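Local coordinates for nonsense-mediated mRNA decay protein 2 (Saccharomyces cerevisiae, PDB 4LUN) that takes part in nonsense-mediated decay of mRNAs containing premature stop codons, this chain being its N-terminal MIF4G domain built of HEAT repeats, at residues 13-17 and 18-22. Numbering follows the deposited sequence.
Sequences NTRAW and NGEEV
Arg-15 and Glu-20 meet over the end of helix 3-17, where a Schellman motif turns the chain out of the last helical turn into the loop 18-22. Glu-20 N bonds to Arg-15 O at 3.0 Å with an N-H...O angle of 160°, and Gly-19 N reaches Ala-16 O from above its carbonyl plane. Gly-19 has a positive phi; glycine suits this place because a CB would jam against the carbonyl oxygen of Asn-18. Packing is close where Val-22 folds back: a single methyl, CG1, lies 3.6 Å from Arg-15 CB and also sits over one face of the guanidinium, near its rim, a double contact that a compact valine can offer. Val-22 also touches Gln-102 of helix 87-104, and Ala-16, small and buried, rests on His-101, joining the turn to that helix. The outer side is looser: Asn-18 N bonds to Thr-14 O, and the Asn-18 side chain, a polar amide suited to its exposed position, runs alongside Thr-14, its ND2 3.8 Å from Thr-14 CG2, while Thr-14 OG1 bonds to His-10 O. Arg-15 bends at chi3 (-75°), which helps to bring the guanidinium round to the Glu-20 carboxylate for a salt bridge. An alanine in place of Arg-15 is likely to leave that carboxylate without its charged mate and Val-22 CG1 without the guanidinium beneath it. The two planes lie 58° apart, and at the guanidinium edge Arg-15 NH1 stands a very short 2.5 Å from Glu-20 OE2.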
loop_
_atom_site.group_PDB
_atom_site.type_symbol
_atom_site.label_atom_id
_atom_site.label_comp_id
_atom_site.label_asym_id
_atom_site.label_seq_id
_atom_site.Cartn_x
_atom_site.Cartn_y
_atom_site.Cartn_z
ATOM N N ASN A 13 -3.639 17.977 11.352
ATOM C CA ASN A 13 -3.888 17.827 9.929
ATOM C C ASN A 13 -5.359 18.036 9.595
ATOM O O ASN A 13 -5.701 18.502 8.513
ATOM C CB ASN A 13 -3.375 16.462 9.442
ATOM C CG ASN A 13 -1.858 16.389 9.442
ATOM O OD1 ASN A 13 -1.187 17.408 9.275
ATOM N ND2 ASN A 13 -1.307 15.189 9.629
ATOM N N THR A 14 -6.231 17.690 10.537
ATOM C CA THR A 14 -7.661 17.844 10.324
ATOM C C THR A 14 -8.006 19.336 10.384
ATOM O O THR A 14 -8.789 19.843 9.582
ATOM C CB THR A 14 -8.471 17.053 11.367
ATOM O OG1 THR A 14 -8.226 15.642 11.207
ATOM C CG2 THR A 14 -9.962 17.329 11.207
ATOM N N ARG A 15 -7.387 20.045 11.318
ATOM C CA ARG A 15 -7.577 21.494 11.401
ATOM C C ARG A 15 -7.093 22.200 10.137
ATOM O O ARG A 15 -7.750 23.116 9.640
ATOM C CB ARG A 15 -6.897 22.060 12.649
ATOM C CG ARG A 15 -7.585 21.626 13.936
ATOM C CD ARG A 15 -7.376 22.620 15.054
ATOM N NE ARG A 15 -6.032 22.558 15.616
ATOM C CZ ARG A 15 -5.237 23.611 15.770
ATOM N NH1 ARG A 15 -5.645 24.816 15.393
ATOM N NH2 ARG A 15 -4.030 23.458 16.299
ATOM N N ALA A 16 -5.959 21.758 9.596
ATOM C CA ALA A 16 -5.454 22.325 8.351
ATOM C C ALA A 16 -6.413 22.078 7.188
ATOM O O ALA A 16 -6.641 22.976 6.375
ATOM C CB ALA A 16 -4.053 21.794 8.028
ATOM N N TRP A 17 -6.980 20.874 7.110
ATOM C CA TRP A 17 -7.978 20.595 6.089
ATOM C C TRP A 17 -9.171 21.525 6.284
ATOM O O TRP A 17 -9.841 21.891 5.323
ATOM C CB TRP A 17 -8.438 19.139 6.122
ATOM C CG TRP A 17 -7.648 18.207 5.222
ATOM C CD1 TRP A 17 -6.966 17.087 5.605
ATOM C CD2 TRP A 17 -7.493 18.304 3.792
ATOM N NE1 TRP A 17 -6.383 16.494 4.512
ATOM C CE2 TRP A 17 -6.691 17.211 3.395
ATOM C CE3 TRP A 17 -7.945 19.208 2.826
ATOM C CZ2 TRP A 17 -6.330 17.004 2.055
ATOM C CZ3 TRP A 17 -7.582 18.996 1.496
ATOM C CH2 TRP A 17 -6.782 17.903 1.126
ATOM N N ASN A 18 -9.425 21.893 7.537
ATOM C CA ASN A 18 -10.579 22.723 7.877
ATOM C C ASN A 18 -10.311 24.211 7.652
ATOM O O ASN A 18 -11.161 25.058 7.938
ATOM C CB ASN A 18 -11.026 22.463 9.319
ATOM C CG ASN A 18 -11.798 21.163 9.468
ATOM O OD1 ASN A 18 -12.366 20.646 8.501
ATOM N ND2 ASN A 18 -11.832 20.631 10.688
ATOM N N GLY A 19 -9.122 24.522 7.146
ATOM C CA GLY A 19 -8.794 25.869 6.727
ATOM C C GLY A 19 -8.021 26.678 7.749
ATOM O O GLY A 19 -7.767 27.864 7.544
ATOM N N GLU A 20 -7.645 26.052 8.856
ATOM C CA GLU A 20 -6.885 26.769 9.866
ATOM C C GLU A 20 -5.423 26.876 9.473
ATOM O O GLU A 20 -4.911 26.057 8.712
ATOM C CB GLU A 20 -6.977 26.074 11.216
ATOM C CG GLU A 20 -8.377 25.813 11.700
ATOM C CD GLU A 20 -8.385 25.382 13.147
ATOM O OE1 GLU A 20 -9.383 24.773 13.588
ATOM O OE2 GLU A 20 -7.382 25.655 13.842
ATOM N N GLU A 21 -4.755 27.902 9.992
ATOM C CA GLU A 21 -3.304 27.945 9.958
ATOM C C GLU A 21 -2.850 27.415 11.308
ATOM O O GLU A 21 -2.952 28.105 12.322
ATOM C CB GLU A 21 -2.793 29.372 9.752
ATOM C CG GLU A 21 -3.564 30.175 8.716
ATOM C CD GLU A 21 -3.437 29.613 7.313
ATOM O OE1 GLU A 21 -2.430 28.929 7.024
ATOM O OE2 GLU A 21 -4.350 29.859 6.496
ATOM N N VAL A 22 -2.375 26.176 11.331
ATOM C CA VAL A 22 -1.984 25.559 12.590
ATOM C C VAL A 22 -0.469 25.506 12.719
ATOM O O VAL A 22 0.060 25.257 13.805
ATOM C CB VAL A 22 -2.559 24.135 12.725
ATOM C CG1 VAL A 22 -3.928 24.066 12.080
ATOM C CG2 VAL A 22 -1.623 23.119 12.086
#